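Local coordinates for protein FMN-dependent nitronate monooxygenase (Shewanella oneidensis, PDB 5LSM) that probably detoxifies propionate 3-nitronate, using bound FMN and molecular oxygen to oxidise it to 3-oxopropanoate as a class I nitronate monooxygenase, at residues Pro92-Phe97 with Ala305-Ala310; Ile172-Leu177 with Ser199-Ile204; Val237-Leu242 with Leu322-Asn327; Thr268-Gly273 with Arg282-Met287. All blocks are in the same frame, centred on the assembly; numbering follows the deposited sequence.

Interaction 1. Residues Pro92-Phe97 with Ala305-Ala310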
# COMPACT_ATOMS: atom_id res chain seq x y z
N PRO A 92 3.09 -33.12 -8.09
CA PRO A 92 3.09 -33.56 -6.69
C PRO A 92 1.76 -33.40 -5.95
O PRO A 92 1.38 -34.28 -5.16
CB PRO A 92 4.15 -32.67 -6.05
CG PRO A 92 5.10 -32.36 -7.15
CD PRO A 92 4.25 -32.26 -8.39
N TYR A 93 1.07 -32.28 -6.18
CA TYR A 93 -0.23 -32.08 -5.56
C TYR A 93 -1.26 -33.02 -6.13
O TYR A 93 -2.07 -33.57 -5.40
CB TYR A 93 -0.72 -30.64 -5.72
CG TYR A 93 0.22 -29.63 -5.12
CD1 TYR A 93 0.56 -29.68 -3.76
CD2 TYR A 93 0.78 -28.63 -5.90
CE1 TYR A 93 1.45 -28.77 -3.22
CE2 TYR A 93 1.66 -27.71 -5.37
CZ TYR A 93 1.99 -27.78 -4.03
OH TYR A 93 2.87 -26.85 -3.53
N PHE A 94 -1.22 -33.23 -7.44
CA PHE A 94 -2.16 -34.14 -8.07
C PHE A 94 -2.00 -35.53 -7.48
O PHE A 94 -2.98 -36.17 -7.10
CB PHE A 94 -1.92 -34.19 -9.58
CG PHE A 94 -2.22 -32.91 -10.27
CD1 PHE A 94 -3.41 -32.24 -10.03
CD2 PHE A 94 -1.32 -32.37 -11.16
CE1 PHE A 94 -3.70 -31.06 -10.69
CE2 PHE A 94 -1.61 -31.19 -11.83
CZ PHE A 94 -2.79 -30.53 -11.57
N ALA A 95 -0.76 -35.96 -7.33
CA ALA A 95 -0.45 -37.19 -6.62
C ALA A 95 -0.98 -37.20 -5.17
O ALA A 95 -1.65 -38.13 -4.75
CB ALA A 95 1.06 -37.43 -6.64
N GLU A 96 -0.64 -36.18 -4.40
CA GLU A 96 -1.07 -36.11 -3.01
C GLU A 96 -2.59 -36.29 -2.91
O GLU A 96 -3.07 -37.18 -2.22
CB GLU A 96 -0.63 -34.78 -2.39
CG GLU A 96 -1.24 -34.49 -1.02
CD GLU A 96 -0.67 -33.25 -0.38
OE1 GLU A 96 0.17 -32.59 -1.03
OE2 GLU A 96 -1.05 -32.94 0.78
N PHE A 97 -3.32 -35.56 -3.74
CA PHE A 97 -4.77 -35.52 -3.66
C PHE A 97 -5.46 -36.54 -4.59
O PHE A 97 -6.69 -36.54 -4.71
CB PHE A 97 -5.27 -34.10 -3.99
CG PHE A 97 -5.02 -33.10 -2.90
CD1 PHE A 97 -3.84 -32.37 -2.86
CD2 PHE A 97 -5.99 -32.86 -1.93
CE1 PHE A 97 -3.61 -31.45 -1.85
CE2 PHE A 97 -5.75 -31.96 -0.91
CZ PHE A 97 -4.56 -31.25 -0.87
N ALA A 305 -8.41 -25.94 -10.67
CA ALA A 305 -9.84 -26.14 -10.38
C ALA A 305 -10.09 -27.43 -9.60
O ALA A 305 -10.75 -27.41 -8.57
CB ALA A 305 -10.65 -26.14 -11.67
N GLY A 306 -9.55 -28.55 -10.09
CA GLY A 306 -9.67 -29.85 -9.41
C GLY A 306 -9.07 -29.88 -8.00
O GLY A 306 -9.71 -30.39 -7.07
N LEU A 307 -7.84 -29.38 -7.86
CA LEU A 307 -7.15 -29.34 -6.55
C LEU A 307 -7.98 -28.60 -5.51
O LEU A 307 -8.21 -29.08 -4.39
CB LEU A 307 -5.80 -28.65 -6.71
CG LEU A 307 -4.72 -29.52 -7.34
CD1 LEU A 307 -3.65 -28.65 -7.99
CD2 LEU A 307 -4.11 -30.43 -6.30
N ARG A 308 -8.38 -27.39 -5.89
CA ARG A 308 -9.29 -26.59 -5.10
C ARG A 308 -10.51 -27.38 -4.65
O ARG A 308 -10.84 -27.38 -3.46
CB ARG A 308 -9.75 -25.40 -5.91
CG ARG A 308 -10.84 -24.61 -5.22
CD ARG A 308 -11.35 -23.51 -6.11
NE ARG A 308 -12.27 -22.67 -5.38
CZ ARG A 308 -12.92 -21.64 -5.90
NH1 ARG A 308 -12.72 -21.31 -7.18
NH2 ARG A 308 -13.72 -20.93 -5.14
N THR A 309 -11.22 -27.96 -5.60
CA THR A 309 -12.41 -28.75 -5.30
C THR A 309 -12.12 -29.85 -4.31
O THR A 309 -12.84 -30.01 -3.32
CB THR A 309 -12.98 -29.40 -6.56
OG1 THR A 309 -13.27 -28.39 -7.52
CG2 THR A 309 -14.26 -30.20 -6.23
N ALA A 310 -11.07 -30.62 -4.59
CA ALA A 310 -10.66 -31.74 -3.73
C ALA A 310 -10.29 -31.26 -2.33
O ALA A 310 -10.68 -31.88 -1.35
CB ALA A 310 -9.47 -32.47 -4.34

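Interaction 2. Residues Ile172-Leu177 with Ser199-Ile204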
# COMPACT_ATOMS: atom_id res chain seq x y z
N ILE A 172 -13.54 7.35 -12.52
CA ILE A 172 -12.38 6.49 -12.37
C ILE A 172 -12.44 5.82 -11.01
O ILE A 172 -12.59 6.50 -10.01
CB ILE A 172 -11.10 7.34 -12.40
CG1 ILE A 172 -10.95 8.00 -13.76
CG2 ILE A 172 -9.85 6.49 -12.09
CD1 ILE A 172 -9.75 8.92 -13.86
N ILE A 173 -12.25 4.50 -10.97
CA ILE A 173 -12.08 3.81 -9.69
C ILE A 173 -10.57 3.72 -9.39
O ILE A 173 -9.83 3.04 -10.10
CB ILE A 173 -12.68 2.38 -9.69
CG1 ILE A 173 -14.17 2.39 -10.08
CG2 ILE A 173 -12.52 1.75 -8.32
CD1 ILE A 173 -14.64 1.08 -10.67
N ALA A 174 -10.13 4.42 -8.35
CA ALA A 174 -8.73 4.34 -7.91
C ALA A 174 -8.56 3.19 -6.94
O ALA A 174 -8.90 3.34 -5.77
CB ALA A 174 -8.36 5.65 -7.21
N GLN A 175 -8.07 2.03 -7.39
CA GLN A 175 -7.83 0.92 -6.42
C GLN A 175 -6.40 0.84 -5.94
O GLN A 175 -5.51 0.47 -6.69
CB GLN A 175 -8.31 -0.46 -6.86
CG GLN A 175 -7.70 -0.95 -8.12
CD GLN A 175 -7.51 -2.46 -8.18
OE1 GLN A 175 -6.69 -2.92 -8.94
NE2 GLN A 175 -8.28 -3.21 -7.42
N GLY A 176 -6.22 1.18 -4.67
CA GLY A 176 -4.98 0.97 -3.99
C GLY A 176 -4.63 -0.49 -3.88
O GLY A 176 -5.51 -1.35 -3.94
N LEU A 177 -3.35 -0.75 -3.67
CA LEU A 177 -2.84 -2.10 -3.45
C LEU A 177 -3.53 -2.84 -2.32
O LEU A 177 -3.45 -4.06 -2.26
CB LEU A 177 -1.32 -2.07 -3.19
CG LEU A 177 -0.39 -1.89 -4.41
CD1 LEU A 177 1.06 -1.84 -3.97
CD2 LEU A 177 -0.58 -3.02 -5.39
N SER A 199 -1.90 7.13 -1.11
CA SER A 199 -1.14 7.91 -2.07
C SER A 199 -1.76 7.95 -3.48
O SER A 199 -1.59 8.93 -4.18
CB SER A 199 0.28 7.38 -2.13
OG SER A 199 0.94 7.68 -0.91
N LEU A 200 -2.42 6.86 -3.90
CA LEU A 200 -3.04 6.80 -5.23
C LEU A 200 -4.19 7.80 -5.37
O LEU A 200 -4.27 8.55 -6.36
CB LEU A 200 -3.58 5.39 -5.49
CG LEU A 200 -4.17 5.16 -6.89
CD1 LEU A 200 -3.11 5.41 -7.96
CD2 LEU A 200 -4.75 3.75 -7.00
N LEU A 201 -5.06 7.80 -4.36
CA LEU A 201 -6.28 8.60 -4.38
C LEU A 201 -6.02 10.09 -4.62
O LEU A 201 -6.51 10.64 -5.61
CB LEU A 201 -7.07 8.38 -3.10
CG LEU A 201 -8.45 9.00 -3.06
CD1 LEU A 201 -9.30 8.41 -4.18
CD2 LEU A 201 -9.10 8.75 -1.69
N PRO A 202 -5.24 10.75 -3.73
CA PRO A 202 -5.04 12.20 -3.91
C PRO A 202 -4.25 12.55 -5.16
O PRO A 202 -4.48 13.62 -5.76
CB PRO A 202 -4.29 12.64 -2.65
CG PRO A 202 -3.72 11.39 -2.07
CD PRO A 202 -4.64 10.28 -2.46
N GLN A 203 -3.38 11.64 -5.61
CA GLN A 203 -2.63 11.90 -6.82
C GLN A 203 -3.47 11.71 -8.08
O GLN A 203 -3.40 12.53 -8.98
CB GLN A 203 -1.35 11.09 -6.86
CG GLN A 203 -0.30 11.66 -5.90
CD GLN A 203 0.97 10.83 -5.84
OE1 GLN A 203 1.98 11.16 -6.47
NE2 GLN A 203 0.92 9.74 -5.08
N ILE A 204 -4.38 10.73 -8.09
CA ILE A 204 -5.34 10.65 -9.18
C ILE A 204 -6.29 11.84 -9.22
O ILE A 204 -6.56 12.36 -10.29
CB ILE A 204 -6.13 9.32 -9.20
CG1 ILE A 204 -5.26 8.18 -9.75
CG2 ILE A 204 -7.35 9.44 -10.12
CD1 ILE A 204 -5.91 6.81 -9.67

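Interaction 3. Residues Val237-Leu242 with Leu322-Asn327. With FMN (flavin mononucleotide), chain I.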
# COMPACT_ATOMS: atom_id res chain seq x y z
N VAL A 237 -16.66 -0.57 -2.09
CA VAL A 237 -16.43 -1.39 -0.94
C VAL A 237 -16.66 -2.83 -1.32
O VAL A 237 -17.75 -3.17 -1.80
CB VAL A 237 -17.37 -1.00 0.20
CG1 VAL A 237 -17.25 -1.96 1.36
CG2 VAL A 237 -17.08 0.41 0.63
N GLY A 238 -15.64 -3.67 -1.10
CA GLY A 238 -15.68 -5.09 -1.48
C GLY A 238 -15.62 -6.04 -0.30
O GLY A 238 -16.62 -6.63 0.09
N THR A 239 -14.44 -6.17 0.29
CA THR A 239 -14.18 -7.16 1.32
C THR A 239 -15.19 -7.11 2.49
O THR A 239 -15.53 -8.15 3.04
CB THR A 239 -12.76 -7.00 1.84
OG1 THR A 239 -11.84 -7.23 0.77
CG2 THR A 239 -12.48 -7.96 2.97
N ALA A 240 -15.69 -5.93 2.84
CA ALA A 240 -16.51 -5.78 4.03
C ALA A 240 -17.96 -6.24 3.85
O ALA A 240 -18.68 -6.43 4.82
CB ALA A 240 -16.48 -4.34 4.53
N TYR A 241 -18.37 -6.51 2.61
CA TYR A 241 -19.65 -7.20 2.36
C TYR A 241 -19.60 -8.75 2.39
O TYR A 241 -20.63 -9.39 2.28
CB TYR A 241 -20.23 -6.78 1.01
CG TYR A 241 -20.80 -5.39 0.99
CD1 TYR A 241 -22.01 -5.11 1.60
CD2 TYR A 241 -20.14 -4.34 0.32
CE1 TYR A 241 -22.55 -3.83 1.57
CE2 TYR A 241 -20.70 -3.07 0.24
CZ TYR A 241 -21.91 -2.82 0.88
OH TYR A 241 -22.48 -1.57 0.84
N LEU A 242 -18.40 -9.34 2.51
CA LEU A 242 -18.22 -10.77 2.18
C LEU A 242 -18.83 -11.73 3.20
O LEU A 242 -18.92 -12.93 2.94
CB LEU A 242 -16.74 -11.11 2.01
CG LEU A 242 -16.06 -10.59 0.75
CD1 LEU A 242 -14.56 -10.86 0.82
CD2 LEU A 242 -16.67 -11.19 -0.51
N LEU A 322 -8.74 -16.93 -2.10
CA LEU A 322 -9.43 -16.36 -0.97
C LEU A 322 -9.32 -14.85 -1.07
O LEU A 322 -8.59 -14.22 -0.31
CB LEU A 322 -8.78 -16.87 0.32
CG LEU A 322 -8.83 -18.36 0.61
CD1 LEU A 322 -7.88 -18.69 1.75
CD2 LEU A 322 -10.25 -18.76 0.98
N TRP A 323 -9.98 -14.28 -2.05
CA TRP A 323 -9.83 -12.87 -2.33
C TRP A 323 -10.28 -12.03 -1.11
O TRP A 323 -11.30 -12.31 -0.51
CB TRP A 323 -10.66 -12.51 -3.54
CG TRP A 323 -10.17 -13.03 -4.89
CD1 TRP A 323 -10.87 -12.97 -6.04
CD2 TRP A 323 -8.91 -13.66 -5.22
NE1 TRP A 323 -10.13 -13.50 -7.08
CE2 TRP A 323 -8.95 -13.97 -6.60
CE3 TRP A 323 -7.79 -14.05 -4.48
CZ2 TRP A 323 -7.89 -14.59 -7.27
CZ3 TRP A 323 -6.73 -14.66 -5.15
CH2 TRP A 323 -6.78 -14.92 -6.53
N CYS A 324 -9.47 -11.02 -0.75
CA CYS A 324 -9.59 -10.29 0.52
C CYS A 324 -8.56 -9.16 0.53
O CYS A 324 -7.45 -9.34 0.06
CB CYS A 324 -9.37 -11.21 1.74
SG CYS A 324 -9.46 -10.39 3.37
N GLY A 325 -8.97 -7.98 0.97
CA GLY A 325 -8.09 -6.83 1.04
C GLY A 325 -7.28 -6.85 2.31
O GLY A 325 -7.34 -7.79 3.07
N GLN A 326 -6.54 -5.79 2.55
CA GLN A 326 -5.61 -5.76 3.67
C GLN A 326 -6.26 -5.33 4.96
O GLN A 326 -5.59 -5.21 5.99
CB GLN A 326 -4.45 -4.83 3.37
CG GLN A 326 -3.43 -5.40 2.40
CD GLN A 326 -2.18 -4.54 2.32
OE1 GLN A 326 -2.24 -3.30 2.31
NE2 GLN A 326 -1.03 -5.19 2.29
N ASN A 327 -7.57 -5.10 4.93
CA ASN A 327 -8.32 -4.81 6.15
C ASN A 327 -9.58 -5.64 6.17
O ASN A 327 -10.56 -5.32 5.50
CB ASN A 327 -8.67 -3.31 6.22
CG ASN A 327 -9.07 -2.86 7.62
OD1 ASN A 327 -9.43 -3.67 8.47
ND2 ASN A 327 -8.99 -1.57 7.87
N1 FMN I . -13.47 -6.00 -9.45
C2 FMN I . -14.03 -6.14 -10.69
O2 FMN I . -13.94 -5.19 -11.51
N3 FMN I . -14.66 -7.27 -11.08
C4 FMN I . -14.77 -8.32 -10.26
O4 FMN I . -15.34 -9.37 -10.63
C4A FMN I . -14.18 -8.24 -8.91
N5 FMN I . -14.30 -9.26 -8.06
C5A FMN I . -13.83 -9.18 -6.80
C6 FMN I . -14.02 -10.27 -5.96
C7 FMN I . -13.57 -10.25 -4.66
C7M FMN I . -13.77 -11.47 -3.81
C8 FMN I . -12.87 -9.03 -4.15
C8M FMN I . -12.36 -9.00 -2.73
C9 FMN I . -12.67 -7.92 -4.99
C9A FMN I . -13.13 -7.95 -6.32
N10 FMN I . -13.00 -6.84 -7.23
C10 FMN I . -13.51 -6.99 -8.53
C1' FMN I . -12.30 -5.60 -6.87
C2' FMN I . -13.24 -4.60 -6.21
O2' FMN I . -14.00 -3.93 -7.24
C3' FMN I . -12.46 -3.56 -5.39
O3' FMN I . -11.35 -3.07 -6.15
C4' FMN I . -11.89 -4.11 -4.08
O4' FMN I . -12.74 -5.07 -3.45
C5' FMN I . -11.63 -2.94 -3.15
O5' FMN I . -10.92 -3.34 -1.98
P FMN I . -11.62 -3.96 -0.67
O1P FMN I . -12.98 -3.32 -0.54
O2P FMN I . -10.66 -3.59 0.42
O3P FMN I . -11.67 -5.41 -1.01

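Interaction 4. Residues Thr268-Gly273 with Arg282-Met287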
# COMPACT_ATOMS: atom_id res chain seq x y z
N THR A 268 -0.95 -12.66 -5.75
CA THR A 268 -0.62 -13.96 -6.32
C THR A 268 -1.21 -14.08 -7.72
O THR A 268 -2.32 -13.64 -7.96
CB THR A 268 -1.15 -15.12 -5.46
OG1 THR A 268 -0.92 -16.36 -6.12
CG2 THR A 268 -2.64 -15.00 -5.21
N ASN A 269 -0.43 -14.63 -8.66
CA ASN A 269 -0.94 -14.97 -9.99
C ASN A 269 -1.28 -16.45 -10.15
O ASN A 269 -1.61 -16.91 -11.25
CB ASN A 269 0.05 -14.55 -11.08
CG ASN A 269 1.38 -15.30 -11.00
OD1 ASN A 269 1.81 -15.76 -9.95
ND2 ASN A 269 2.07 -15.37 -12.12
N LEU A 270 -1.24 -17.19 -9.04
CA LEU A 270 -1.23 -18.65 -9.11
C LEU A 270 -2.57 -19.22 -9.55
O LEU A 270 -2.61 -20.30 -10.12
CB LEU A 270 -0.81 -19.27 -7.76
CG LEU A 270 0.67 -19.16 -7.39
CD1 LEU A 270 0.92 -19.61 -5.98
CD2 LEU A 270 1.54 -19.97 -8.34
N PHE A 271 -3.66 -18.51 -9.30
CA PHE A 271 -4.99 -19.07 -9.51
C PHE A 271 -5.60 -18.69 -10.85
O PHE A 271 -6.54 -19.32 -11.31
CB PHE A 271 -5.94 -18.63 -8.40
CG PHE A 271 -5.48 -18.99 -7.04
CD1 PHE A 271 -5.75 -20.25 -6.51
CD2 PHE A 271 -4.68 -18.13 -6.31
CE1 PHE A 271 -5.31 -20.60 -5.25
CE2 PHE A 271 -4.23 -18.46 -5.04
CZ PHE A 271 -4.54 -19.71 -4.52
N SER A 272 -5.11 -17.61 -11.44
CA SER A 272 -5.77 -17.03 -12.61
C SER A 272 -4.81 -16.69 -13.77
O SER A 272 -5.22 -16.70 -14.93
CB SER A 272 -6.52 -15.78 -12.17
OG SER A 272 -5.60 -14.75 -11.87
N GLY A 273 -3.54 -16.41 -13.46
CA GLY A 273 -2.60 -15.84 -14.44
C GLY A 273 -2.30 -14.36 -14.24
O GLY A 273 -1.45 -13.79 -14.93
N ARG A 282 -1.24 -22.34 1.59
CA ARG A 282 -0.11 -23.23 1.35
C ARG A 282 0.36 -23.11 -0.09
O ARG A 282 1.57 -23.02 -0.36
CB ARG A 282 -0.52 -24.69 1.64
CG ARG A 282 0.56 -25.74 1.36
CD ARG A 282 -0.03 -27.15 1.41
NE ARG A 282 0.86 -28.17 0.86
CZ ARG A 282 0.46 -29.40 0.51
NH1 ARG A 282 -0.81 -29.77 0.66
NH2 ARG A 282 1.33 -30.26 -0.02
N PHE A 283 -0.59 -23.12 -1.02
CA PHE A 283 -0.28 -23.08 -2.44
C PHE A 283 0.55 -21.81 -2.74
O PHE A 283 1.62 -21.90 -3.33
CB PHE A 283 -1.58 -23.15 -3.27
CG PHE A 283 -1.37 -23.24 -4.76
CD1 PHE A 283 -0.39 -24.07 -5.30
CD2 PHE A 283 -2.18 -22.52 -5.62
CE1 PHE A 283 -0.21 -24.15 -6.66
CE2 PHE A 283 -1.98 -22.58 -6.98
CZ PHE A 283 -1.00 -23.39 -7.50
N MET A 284 0.14 -20.68 -2.18
CA MET A 284 0.87 -19.43 -2.40
C MET A 284 2.24 -19.46 -1.73
O MET A 284 3.23 -19.03 -2.32
CB MET A 284 0.08 -18.23 -1.91
CG MET A 284 -1.25 -17.99 -2.61
SD MET A 284 -2.25 -16.85 -1.64
CE MET A 284 -3.89 -17.52 -1.89
N ALA A 285 2.30 -19.97 -0.50
CA ALA A 285 3.57 -20.05 0.23
C ALA A 285 4.59 -20.97 -0.45
O ALA A 285 5.78 -20.66 -0.47
CB ALA A 285 3.33 -20.48 1.66
N GLU A 286 4.13 -22.07 -1.06
CA GLU A 286 5.05 -23.09 -1.60
C GLU A 286 5.41 -22.82 -3.04
O GLU A 286 6.49 -23.18 -3.46
CB GLU A 286 4.45 -24.50 -1.48
CG GLU A 286 4.34 -24.98 -0.05
CD GLU A 286 3.65 -26.34 0.06
OE1 GLU A 286 3.22 -26.88 -0.97
OE2 GLU A 286 3.51 -26.84 1.20
N MET A 287 4.51 -22.19 -3.78
CA MET A 287 4.67 -22.01 -5.23
C MET A 287 4.77 -20.53 -5.64
O MET A 287 5.02 -20.22 -6.81
CB MET A 287 3.51 -22.68 -5.98
CG MET A 287 3.46 -24.21 -5.82
SD MET A 287 4.86 -25.05 -6.60
CE MET A 287 4.53 -24.71 -8.33

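Interaction 1. Residues Pro92-Phe97 with Ala305-Ala310
Two aromatic rings of helix 91-97, those of Phe94 and Phe97, frame this contact, and the branched end of Leu307 reaches in between them and against Tyr93 CB. The Phe94 ring receives Leu307 CD1 at a slant, its CE1 lying 3.6 Å from that methyl. Leu307 CD2 and Ala310 CB likewise come obliquely to the Phe97 ring, which has the carbonyl oxygen Tyr93 O in plane at its edge. The tightest meeting does not involve a ring atom: Leu307 CD2 lies 3.4 Å from Tyr93 CB, while the Tyr93 ring turns away to give its OH to the hydrogen bond with Glu286. In Leu307, chi1 (-77°) sets CG anti to the carbonyl carbon, and chi2 (156°) parts the methyls, CD1 to Phe94 and CD2 to Tyr93 and Phe97. One turn further on, Ala310 CB meets Phe97 CD2 at 4.3 Å, a looser touch. The contact is wholly apolar. The two helix segments run in roughly the same direction, crossing at 35° with their axes 10.5 Å apart, a spacing bridged by Leu307 together with Phe94 and Phe97. Around them, Phe319 packs edge-to-face with Tyr93 and also meets the Phe97 ring, Leu99 covers Leu307 and Ala310, and helix 282-287 lies against Tyr93 and Phe97.

Interaction 2. Residues Ile172-Leu177 with Ser199-Ile204
The tight part of this contact centres on Ala174, whose small side chain lets the helix come close to the strand. Ala174 CB points into helix 197-207 and meets Ile204 CD1 at 3.7 Å, with Leu200 CD2 and Leu201 CD1 also touching it. In Leu200, CG is anti to the backbone N (chi1 -176°), which carries CD2 past Ala174 and onto the backbone at the end of the strand. There the methyl lies 3.4 Å from Gln175 O, the carbonyl that Arg183 also reaches with a hydrogen bond. Ile204 places CG1 beside its backbone N (chi1 -76°) and extends it, so that its terminal methyl meets Ala174. Its CG2 branch packs more loosely, 4.3 Å from Ile172 CG2. Every residue that touches across the interface is buried. On the far side of the helix, Pro202 and Gln203 are partly exposed and lie at the second subunit. Gln203 NE2 bonds back to Ser199 O at 2.8 Å and also to Gln326 O of that subunit. Across the strand, the Gln175 side chain points away from the helix toward the FMN, with its OE1 held by Gly184 N and its NE2 making a weak hydrogen bond to the cofactor. The helix lies roughly antiparallel to the strand (148°), as expected for a beta-alpha-beta unit of a TIM barrel. Strand 171-175 sits between the parallel strands 150-155 and 212-215, Leu201 packs on the latter, and Ala161 of helix 158-166 covers Ile172 and Ile204.

Interaction 3. Residues Val237-Leu242 with Leu322-Asn327
Thr239 takes a chi1 of -62°, with OG1 beside its own backbone N and CG2 anti to it, so that hydroxyl and amide face the FMN phosphate together while the methyl is left for the 322-327 loop. OG1 bridges loop and phosphate: it accepts a bond from Gly325 N (3.0 Å, 146°) and donates to FMN O3P at 2.6 Å. The phosphate is gripped further by backbone amides. Gly238 N binds FMN O1P at 2.7 Å, and Thr239 N bonds to O3P, with a second, weak bond to O1P. These amide N-H groups and the hydroxyl would be expected to help offset the negative charge of the phosphate. Gly238 lacks a side chain, which lets FMN O4' lie against its CA. The segment follows strand 234-237, the last strand of the TIM barrel, and turns through a short 3-10 stretch. It thus supplies part of the phosphate site that FMN-binding barrels commonly build at the C-terminal ends of their final strands, and Gly217 N, after the preceding strand 212-215, also bonds to the cofactor. Away from the phosphate the contacts are looser van der Waals ones: Thr239 CG2 lies 3.9 Å from Cys324 SG, and Leu242 CD1 touches Trp323 O at 3.8 Å. The Trp323 indole turns away from residues 237-242 and reaches the flavin's dimethylbenzene end, where FMN C7M lies in plane at the edge of the ring and 3.3 Å from Trp323 CB. Gln326 faces the second subunit, packing on Leu195 of that chain.

Interaction 4. Residues Thr268-Gly273 with Arg282-Met287
Thr268 closes strand 265-268 with an ST turn, after which residues 269-273 curl back toward the antiparallel partner strand 276-279. This beta-hairpin connection packs against the short helix 282-287 that follows it. In the turn, Thr268 OG1 accepts from Leu270 N at 3.1 Å and is also hydrogen-bonded to Pro289 O. Leu270, pointing at the helix, lays its CD1 over the centre of the Phe283 ring in a CH-pi contact, 4.3 Å from the centroid. The same methyl packs at 3.6 Å from Met284 CA, and CD2 leans toward Met287. Phe283, with CG anti to its backbone N (chi1 -174°), reaches tip to tip toward Phe271. The rings form an offset edge-to-face pair, the edge of Phe283 toward the face of Phe271, with planes at 77° and centroids 5.5 Å apart. Phe283 is therefore held on two sides, by a methyl over one face and an aromatic ring at its edge. Phe319 also meets its ring, and Trp86 of helix 80-89 packs against Leu270, Phe283 and Met287. The Met284 chain runs across Thr268, its CG 3.9 Å from Thr268 OG1, and then bends at chi3 (-143°), placing its methyl CE near the plane of the Phe271 ring, at the edge, 3.3 Å from Phe271 CE2.

Interactions 2 and 3 lie on the barrel at the FMN, their centres about 17 Å apart: 172-177 carries Gln175 to the cofactor, 237-242 grips the phosphate, and Gln203 and Gln326 of opposite subunits join the two regions across the dimer interface. Interactions 4 and 1 lead outward from there. Trp323, at the flavin's methyl end, packs its CH2 3.8 Å from Phe271 CD2, linking interaction 3 to interaction 4. Helix 282-287 then meets helix 91-97 of interaction 1 through a salt bridge, Glu96 OE1 to Arg282 NH2 at 2.8 Å, and a probable hydrogen bond between Tyr93 OH and Glu286 OE1 at 2.6 Å. Interactions 1 and 2 are on opposite sides of the chain's centre, about 38 Å apart between centres.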